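Local atomic coordinates of extracellular ligand-binding receptor (Rhodopseudomonas palustris, PDB entry 3SG0), a protein that probably binds aromatic acids related to those derived from lignin, as the periplasmic solute-binding component of a transport system. Residues 270-275 / 286-291. Numbering follows the deposited sequence.
Sequences EAFSGA and KVKARF
Phe272, in the short, weakly bonded helical turn 271-274, lies beside Lys288 of helix 283-298, their CA atoms 6.6 Å apart, the nearest CA pair across the two segments. The lysine bridges this gap: CG stands anti to the backbone N (chi1 -179°) and the chain runs on fully extended, crossing the Phe272 side chain at about a right angle and carrying its last two atoms over one face of the ring. CE sits above the ring centre in a CH-pi contact, 3.7 Å from the centroid, while NZ lies 3.9 Å from the same centroid, a cation-pi contact. The same ammonium donates a hydrogen bond to Phe272 O, 2.9 Å from NZ, with a C=O...N angle of 150° and the donor tilted 24° from the carbonyl plane. NZ also forms a salt bridge with Glu276, just beyond the turn, which probably steadies the positive charge within a mostly buried contact. Nearer the backbone, Lys288 CD rests against the methyl of Ala275 (CD to CB 3.8 Å). The protein belongs to the leucine-binding family of periplasmic binding proteins, two-lobed receptors that hold their ligand between the lobes; here the Phe272 side chain is about 11 Å from the bound benzoyl-formic acid. One helical turn after Lys288, Phe291 brings CD2 to the edge of the Phe272 ring, 3.9 Å from CE1 and near that ring's plane. Ile306 of helix 306-328 also touches Phe272, and Trp312 of that helix meets the Phe291 ring.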
ATOM      1  N   GLU A 270       3.318  -2.284  -8.389  1.00  8.52           N
ATOM      2  CA  GLU A 270       4.467  -2.983  -7.832  1.00  8.75           C
ATOM      3  C   GLU A 270       4.905  -4.186  -8.650  1.00  8.53           C
ATOM      4  O   GLU A 270       4.111  -4.791  -9.370  1.00  8.95           O
ATOM      5  CB  GLU A 270       4.151  -3.460  -6.409  1.00  9.23           C
ATOM      6  CG  GLU A 270       4.067  -2.361  -5.367  1.00  9.22           C
ATOM      7  CD  GLU A 270       2.807  -1.519  -5.470  1.00  8.46           C
ATOM      8  OE1 GLU A 270       1.684  -2.072  -5.429  1.00  9.33           O
ATOM      9  OE2 GLU A 270       2.966  -0.286  -5.564  1.00  9.37           O
ATOM     10  N   ALA A 271       6.164  -4.571  -8.461  1.00  8.29           N
ATOM     11  CA  ALA A 271       6.726  -5.747  -9.117  1.00  9.30           C
ATOM     12  C   ALA A 271       5.838  -6.964  -8.945  1.00  8.67           C
ATOM     13  O   ALA A 271       5.646  -7.729  -9.886  1.00  9.98           O
ATOM     14  CB  ALA A 271       8.114  -6.033  -8.581  1.00 10.39           C
ATOM     15  N   PHE A 272       5.289  -7.146  -7.747  1.00  8.84           N
ATOM     16  CA  PHE A 272       4.418  -8.288  -7.458  1.00  9.14           C
ATOM     17  C   PHE A 272       3.355  -8.461  -8.536  1.00  8.88           C
ATOM     18  O   PHE A 272       3.055  -9.585  -8.954  1.00 10.20           O
ATOM     19  CB  PHE A 272       3.768  -8.061  -6.088  1.00  9.56           C
ATOM     20  CG  PHE A 272       2.786  -9.127  -5.646  1.00  8.94           C
ATOM     21  CD1 PHE A 272       3.156 -10.079  -4.701  1.00  9.76           C
ATOM     22  CD2 PHE A 272       1.480  -9.129  -6.107  1.00  9.67           C
ATOM     23  CE1 PHE A 272       2.246 -11.025  -4.245  1.00 10.77           C
ATOM     24  CE2 PHE A 272       0.569 -10.082  -5.657  1.00  9.87           C
ATOM     25  CZ  PHE A 272       0.960 -11.030  -4.726  1.00 10.35           C
ATOM     26  N   SER A 273       2.762  -7.355  -8.971  1.00  8.94           N
ATOM     27  CA  SER A 273       1.650  -7.423  -9.919  1.00 10.21           C
ATOM     28  C   SER A 273       2.077  -7.815 -11.325  1.00 10.55           C
ATOM     29  O   SER A 273       1.272  -8.337 -12.098  1.00 11.32           O
ATOM     30  CB  SER A 273       0.926  -6.082  -9.975  1.00 10.24           C
ATOM     31  OG  SER A 273       0.408  -5.731  -8.701  1.00  9.62           O
ATOM     32  N   GLY A 274       3.327  -7.524 -11.667  1.00 10.31           N
ATOM     33  CA  GLY A 274       3.843  -7.862 -12.978  1.00 11.53           C
ATOM     34  C   GLY A 274       4.773  -9.059 -12.987  1.00 10.37           C
ATOM     35  O   GLY A 274       5.391  -9.355 -14.009  1.00 11.34           O
ATOM     36  N   ALA A 275       4.871  -9.762 -11.865  1.00 11.58           N
ATOM     37  CA  ALA A 275       5.924 -10.757 -11.694  1.00 10.81           C
ATOM     38  C   ALA A 275       5.835 -11.894 -12.699  1.00 12.52           C
ATOM     39  O   ALA A 275       6.860 -12.422 -13.128  1.00 12.43           O
ATOM     40  CB  ALA A 275       5.899 -11.309 -10.280  1.00 12.54           C
ATOM     41  N   LYS A 286      11.224 -14.704  -7.146  1.00 13.30           N
ATOM     42  CA  LYS A 286      11.681 -15.492  -6.009  0.51 13.95           C
ATOM     43  C   LYS A 286      11.050 -15.009  -4.706  1.00 13.02           C
ATOM     44  O   LYS A 286      10.555 -15.809  -3.907  1.00 14.13           O
ATOM     45  CB  LYS A 286      13.206 -15.436  -5.903  0.51 15.48           C
ATOM     46  CG  LYS A 286      13.779 -16.177  -4.704  0.51 16.46           C
ATOM     47  CD  LYS A 286      15.290 -16.000  -4.633  0.51 24.54           C
ATOM     48  CE  LYS A 286      15.846 -16.418  -3.278  0.51 29.24           C
ATOM     49  NZ  LYS A 286      16.466 -17.771  -3.301  0.51 33.28           N
ATOM     50  N   VAL A 287      11.063 -13.701  -4.486  1.00 12.31           N
ATOM     51  CA  VAL A 287      10.514 -13.177  -3.243  1.00 11.46           C
ATOM     52  C   VAL A 287       8.997 -13.313  -3.209  1.00 11.47           C
ATOM     53  O   VAL A 287       8.407 -13.410  -2.129  1.00 12.22           O
ATOM     54  CB  VAL A 287      10.980 -11.730  -2.943  1.00 12.28           C
ATOM     55  CG1 VAL A 287      12.498 -11.671  -2.892  1.00 14.84           C
ATOM     56  CG2 VAL A 287      10.428 -10.738  -3.960  1.00 12.35           C
ATOM     57  N   LYS A 288       8.365 -13.340  -4.377  1.00 10.46           N
ATOM     58  CA  LYS A 288       6.931 -13.583  -4.439  1.00 10.76           C
ATOM     59  C   LYS A 288       6.613 -15.030  -4.085  1.00 11.75           C
ATOM     60  O   LYS A 288       5.667 -15.295  -3.340  1.00 12.18           O
ATOM     61  CB  LYS A 288       6.366 -13.215  -5.813  1.00 10.42           C
ATOM     62  CG  LYS A 288       4.865 -13.434  -5.930  1.00 11.29           C
ATOM     63  CD  LYS A 288       4.291 -12.824  -7.209  1.00 10.59           C
ATOM     64  CE  LYS A 288       2.781 -12.975  -7.252  1.00 11.10           C
ATOM     65  NZ  LYS A 288       2.193 -12.281  -8.425  1.00 11.16           N
ATOM     66  N   ALA A 289       7.406 -15.964  -4.600  1.00 12.24           N
ATOM     67  CA  ALA A 289       7.171 -17.375  -4.326  1.00 13.39           C
ATOM     68  C   ALA A 289       7.291 -17.675  -2.837  1.00 13.80           C
ATOM     69  O   ALA A 289       6.527 -18.477  -2.308  1.00 14.99           O
ATOM     70  CB  ALA A 289       8.119 -18.246  -5.138  1.00 15.20           C
ATOM     71  N   ARG A 290       8.241 -17.050  -2.154  1.00 13.86           N
ATOM     72  CA  ARG A 290       8.404 -17.259  -0.716  0.58 16.18           C
ATOM     73  C   ARG A 290       7.125 -16.889   0.028  1.00 14.71           C
ATOM     74  O   ARG A 290       6.662 -17.619   0.910  1.00 14.79           O
ATOM     75  CB  ARG A 290       9.573 -16.436  -0.169  0.58 18.39           C
ATOM     76  CG  ARG A 290      10.946 -16.950  -0.555  0.58 24.76           C
ATOM     77  CD  ARG A 290      12.034 -16.237   0.235  0.58 30.40           C
ATOM     78  NE  ARG A 290      11.857 -16.395   1.676  0.58 33.61           N
ATOM     79  CZ  ARG A 290      11.467 -15.426   2.498  0.58 32.47           C
ATOM     80  NH1 ARG A 290      11.217 -14.212   2.027  0.58 29.60           N
ATOM     81  NH2 ARG A 290      11.333 -15.668   3.795  0.58 34.48           N
ATOM     82  N   PHE A 291       6.554 -15.740  -0.322  1.00 11.93           N
ATOM     83  CA  PHE A 291       5.312 -15.288   0.287  1.00 11.86           C
ATOM     84  C   PHE A 291       4.146 -16.193  -0.078  1.00 11.90           C
ATOM     85  O   PHE A 291       3.405 -16.652   0.795  1.00 11.89           O
ATOM     86  CB  PHE A 291       5.017 -13.855  -0.153  1.00 10.97           C
ATOM     87  CG  PHE A 291       3.604 -13.405   0.107  1.00 10.29           C
ATOM     88  CD1 PHE A 291       3.101 -13.329   1.397  1.00  9.79           C
ATOM     89  CD2 PHE A 291       2.786 -13.024  -0.947  1.00 11.28           C
ATOM     90  CE1 PHE A 291       1.807 -12.887   1.625  1.00 10.55           C
ATOM     91  CE2 PHE A 291       1.504 -12.577  -0.725  1.00 11.22           C
ATOM     92  CZ  PHE A 291       1.007 -12.510   0.563  1.00 10.61           C
TER